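Local coordinates for protein lysine/ornithine decarboxylase (Vibrio vulnificus, PDB 2PLJ) that catalyses the decarboxylation of lysine and ornithine to cadaverine and putrescine with a pyridoxal phosphate cofactor, at residues A299-E311 against Q315-S327. Numbering follows the deposited sequence.
Sequences AVTSVASVMGQAE and QIWYYLDDGIYGS
With CG of Asp321 set between its own backbone N and carbonyl carbon (chi1 53°) and OG of Ser305 placed likewise (chi1 82°), carboxylate and hydroxyl meet across the hairpin. Asp321 OD1 accepts Ser305 N at 2.8 Å in a nearly straight bond, and OD2 takes Ser305 OG at 2.7 Å; both donors stand above the carboxylate plane. The return bond from Asp321 N to Ser305 O, 3.1 Å and more bent, ties the aspartate main chain to the same serine. Next along the strand, Met307 and Gly308 both face Tyr319, whose O receives Met307 N (2.8 Å) while its N reaches Gly308 O (3.0 Å). The Tyr319 ring presents its edge to the 308-310 backbone, and its hydroxyl bonds to Lys186 O of the second subunit. On the other face of the sheet, Val306 CG2 packs on Leu320 CD2 at 3.8 Å, and the Gln309 amide runs alongside the Tyr318 ring, their planes 80° apart; Lys373 and Leu374 hold that amide, and Leu374 N also binds Tyr318 OH. Beyond the bulge, paired bonds join Ala310 and Trp317. The whole is an antiparallel beta hairpin with a classic bulge, part of the beta-barrel domain accompanying the beta/alpha barrel in this decarboxylase fold.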
# COMPACT_ATOMS: atom_id res chain seq x y z
N ALA A 299 13.75 -11.12 -11.21
CA ALA A 299 13.30 -11.08 -12.60
C ALA A 299 12.77 -9.71 -13.04
O ALA A 299 12.45 -9.53 -14.23
CB ALA A 299 12.24 -12.17 -12.85
N VAL A 300 12.70 -8.75 -12.12
CA VAL A 300 12.10 -7.46 -12.45
C VAL A 300 13.07 -6.33 -12.13
O VAL A 300 13.71 -6.34 -11.08
CB VAL A 300 10.72 -7.24 -11.73
CG1 VAL A 300 10.17 -5.83 -12.00
CG2 VAL A 300 9.69 -8.33 -12.14
N THR A 301 13.18 -5.38 -13.06
CA THR A 301 13.98 -4.17 -12.87
C THR A 301 13.04 -2.97 -12.93
O THR A 301 12.25 -2.88 -13.87
CB THR A 301 14.97 -4.08 -14.04
OG1 THR A 301 15.78 -5.26 -14.04
CG2 THR A 301 15.88 -2.82 -13.88
N SER A 302 13.12 -2.07 -11.96
CA SER A 302 12.22 -0.90 -11.97
C SER A 302 12.92 0.26 -12.66
O SER A 302 14.15 0.36 -12.60
CB SER A 302 11.80 -0.49 -10.56
OG SER A 302 12.94 -0.10 -9.78
N VAL A 303 12.12 1.10 -13.31
CA VAL A 303 12.64 2.28 -13.98
C VAL A 303 11.74 3.44 -13.59
O VAL A 303 10.52 3.41 -13.85
CB VAL A 303 12.66 2.11 -15.54
CG1 VAL A 303 13.27 3.36 -16.21
CG2 VAL A 303 13.41 0.84 -15.94
N ALA A 304 12.32 4.44 -12.94
CA ALA A 304 11.59 5.68 -12.63
C ALA A 304 12.33 6.86 -13.21
O ALA A 304 13.52 6.76 -13.52
CB ALA A 304 11.45 5.86 -11.11
N SER A 305 11.61 7.96 -13.38
CA SER A 305 12.21 9.17 -13.93
C SER A 305 12.05 10.34 -12.97
O SER A 305 11.13 10.37 -12.14
CB SER A 305 11.64 9.48 -15.32
OG SER A 305 10.40 10.15 -15.25
N VAL A 306 12.96 11.30 -13.10
CA VAL A 306 12.98 12.48 -12.21
C VAL A 306 11.96 13.51 -12.75
O VAL A 306 12.10 14.02 -13.87
CB VAL A 306 14.38 13.13 -12.18
CG1 VAL A 306 14.36 14.40 -11.36
CG2 VAL A 306 15.42 12.15 -11.64
N MET A 307 10.96 13.83 -11.93
CA MET A 307 9.93 14.85 -12.25
C MET A 307 10.40 16.27 -11.98
O MET A 307 10.03 17.21 -12.71
CB MET A 307 8.64 14.57 -11.47
CG MET A 307 8.01 13.21 -11.78
SD MET A 307 6.30 13.10 -11.19
CE MET A 307 6.44 13.62 -9.46
N GLY A 308 11.19 16.43 -10.92
CA GLY A 308 11.75 17.72 -10.53
C GLY A 308 12.76 17.51 -9.42
O GLY A 308 13.07 16.36 -9.03
N GLN A 309 13.23 18.62 -8.89
CA GLN A 309 14.34 18.58 -7.95
C GLN A 309 14.53 19.91 -7.24
O GLN A 309 14.18 20.96 -7.78
CB GLN A 309 15.63 18.18 -8.68
CG GLN A 309 15.98 19.04 -9.91
CD GLN A 309 17.23 18.56 -10.59
OE1 GLN A 309 18.34 18.84 -10.13
NE2 GLN A 309 17.07 17.85 -11.69
N ALA A 310 15.07 19.84 -6.03
CA ALA A 310 15.39 21.04 -5.24
C ALA A 310 16.51 20.76 -4.26
O ALA A 310 16.61 19.64 -3.76
CB ALA A 310 14.14 21.51 -4.49
N GLU A 311 17.34 21.77 -3.97
CA GLU A 311 18.35 21.63 -2.92
C GLU A 311 17.71 22.02 -1.59
O GLU A 311 17.09 23.09 -1.49
CB GLU A 311 19.58 22.50 -3.21
CG GLU A 311 20.84 21.92 -2.55
CD GLU A 311 21.95 22.92 -2.38
OE1 GLU A 311 22.44 23.09 -1.23
OE2 GLU A 311 22.34 23.55 -3.40
N GLN A 315 21.37 19.03 0.56
CA GLN A 315 21.16 17.81 -0.22
C GLN A 315 20.27 18.10 -1.42
O GLN A 315 19.37 18.94 -1.31
CB GLN A 315 20.50 16.73 0.62
CG GLN A 315 21.51 15.83 1.30
CD GLN A 315 20.85 14.67 1.99
OE1 GLN A 315 19.95 14.88 2.80
NE2 GLN A 315 21.27 13.43 1.66
N ILE A 316 20.53 17.42 -2.55
CA ILE A 316 19.67 17.55 -3.71
C ILE A 316 18.56 16.51 -3.59
O ILE A 316 18.84 15.29 -3.58
CB ILE A 316 20.38 17.35 -5.08
CG1 ILE A 316 21.59 18.30 -5.25
CG2 ILE A 316 19.38 17.55 -6.25
CD1 ILE A 316 22.28 18.16 -6.62
N TRP A 317 17.33 17.00 -3.49
CA TRP A 317 16.15 16.11 -3.54
C TRP A 317 15.69 15.91 -4.98
O TRP A 317 15.44 16.88 -5.69
CB TRP A 317 15.00 16.72 -2.75
CG TRP A 317 15.14 16.61 -1.26
CD1 TRP A 317 16.13 17.15 -0.47
CD2 TRP A 317 14.25 15.91 -0.38
NE1 TRP A 317 15.90 16.83 0.86
CE2 TRP A 317 14.76 16.06 0.93
CE3 TRP A 317 13.09 15.16 -0.58
CZ2 TRP A 317 14.12 15.50 2.06
CZ3 TRP A 317 12.45 14.60 0.54
CH2 TRP A 317 12.98 14.76 1.83
N TYR A 318 15.61 14.64 -5.41
CA TYR A 318 14.96 14.27 -6.66
C TYR A 318 13.57 13.68 -6.37
O TYR A 318 13.45 12.79 -5.52
CB TYR A 318 15.80 13.24 -7.43
CG TYR A 318 17.19 13.75 -7.77
CD1 TYR A 318 17.36 14.79 -8.70
CD2 TYR A 318 18.33 13.22 -7.15
CE1 TYR A 318 18.62 15.28 -9.04
CE2 TYR A 318 19.62 13.72 -7.46
CZ TYR A 318 19.75 14.74 -8.42
OH TYR A 318 20.99 15.25 -8.74
N TYR A 319 12.56 14.14 -7.10
CA TYR A 319 11.19 13.70 -6.89
C TYR A 319 10.88 12.81 -8.08
O TYR A 319 10.78 13.29 -9.21
CB TYR A 319 10.25 14.89 -6.82
CG TYR A 319 10.61 15.86 -5.72
CD1 TYR A 319 10.05 15.75 -4.44
CD2 TYR A 319 11.56 16.89 -5.93
CE1 TYR A 319 10.39 16.64 -3.41
CE2 TYR A 319 11.91 17.76 -4.92
CZ TYR A 319 11.35 17.64 -3.65
OH TYR A 319 11.72 18.55 -2.69
N LEU A 320 10.74 11.51 -7.82
CA LEU A 320 10.54 10.52 -8.88
C LEU A 320 9.07 10.26 -9.17
O LEU A 320 8.21 10.62 -8.35
CB LEU A 320 11.23 9.18 -8.51
CG LEU A 320 12.70 9.29 -8.07
CD1 LEU A 320 13.26 7.92 -7.75
CD2 LEU A 320 13.59 9.99 -9.11
N ASP A 321 8.79 9.60 -10.30
CA ASP A 321 7.42 9.20 -10.66
C ASP A 321 6.99 7.83 -10.11
O ASP A 321 5.95 7.29 -10.50
CB ASP A 321 7.20 9.29 -12.19
CG ASP A 321 8.25 8.53 -12.99
OD1 ASP A 321 8.99 7.72 -12.39
OD2 ASP A 321 8.35 8.75 -14.24
N ASP A 322 7.80 7.27 -9.21
CA ASP A 322 7.43 6.01 -8.51
C ASP A 322 7.97 6.13 -7.08
O ASP A 322 8.94 6.86 -6.82
CB ASP A 322 8.06 4.81 -9.23
CG ASP A 322 7.25 3.49 -9.02
OD1 ASP A 322 6.27 3.46 -8.21
OD2 ASP A 322 7.58 2.52 -9.73
N GLY A 323 7.32 5.46 -6.13
CA GLY A 323 7.77 5.54 -4.75
C GLY A 323 7.04 4.57 -3.83
O GLY A 323 6.59 3.52 -4.29
N ILE A 324 6.96 4.93 -2.55
CA ILE A 324 6.50 3.98 -1.51
C ILE A 324 5.03 3.65 -1.59
O ILE A 324 4.59 2.66 -1.00
CB ILE A 324 6.84 4.45 -0.06
CG1 ILE A 324 5.78 5.46 0.42
CG2 ILE A 324 8.33 4.88 0.03
CD1 ILE A 324 5.86 5.79 1.91
N TYR A 325 4.26 4.46 -2.33
CA TYR A 325 2.84 4.12 -2.58
C TYR A 325 2.66 3.32 -3.86
O TYR A 325 1.53 2.94 -4.23
CB TYR A 325 2.02 5.40 -2.64
CG TYR A 325 1.81 6.01 -1.26
CD1 TYR A 325 0.84 5.47 -0.37
CD2 TYR A 325 2.57 7.10 -0.82
CE1 TYR A 325 0.62 6.01 0.89
CE2 TYR A 325 2.33 7.66 0.43
CZ TYR A 325 1.35 7.11 1.27
OH TYR A 325 1.15 7.68 2.51
N GLY A 326 3.79 3.05 -4.51
CA GLY A 326 3.84 2.34 -5.78
C GLY A 326 4.77 1.13 -5.72
O GLY A 326 4.60 0.25 -4.86
N SER A 327 5.76 1.08 -6.62
CA SER A 327 6.62 -0.11 -6.72
C SER A 327 7.53 -0.29 -5.53
O SER A 327 7.96 -1.42 -5.24
CB SER A 327 7.50 -0.08 -7.99
OG SER A 327 6.73 0.16 -9.15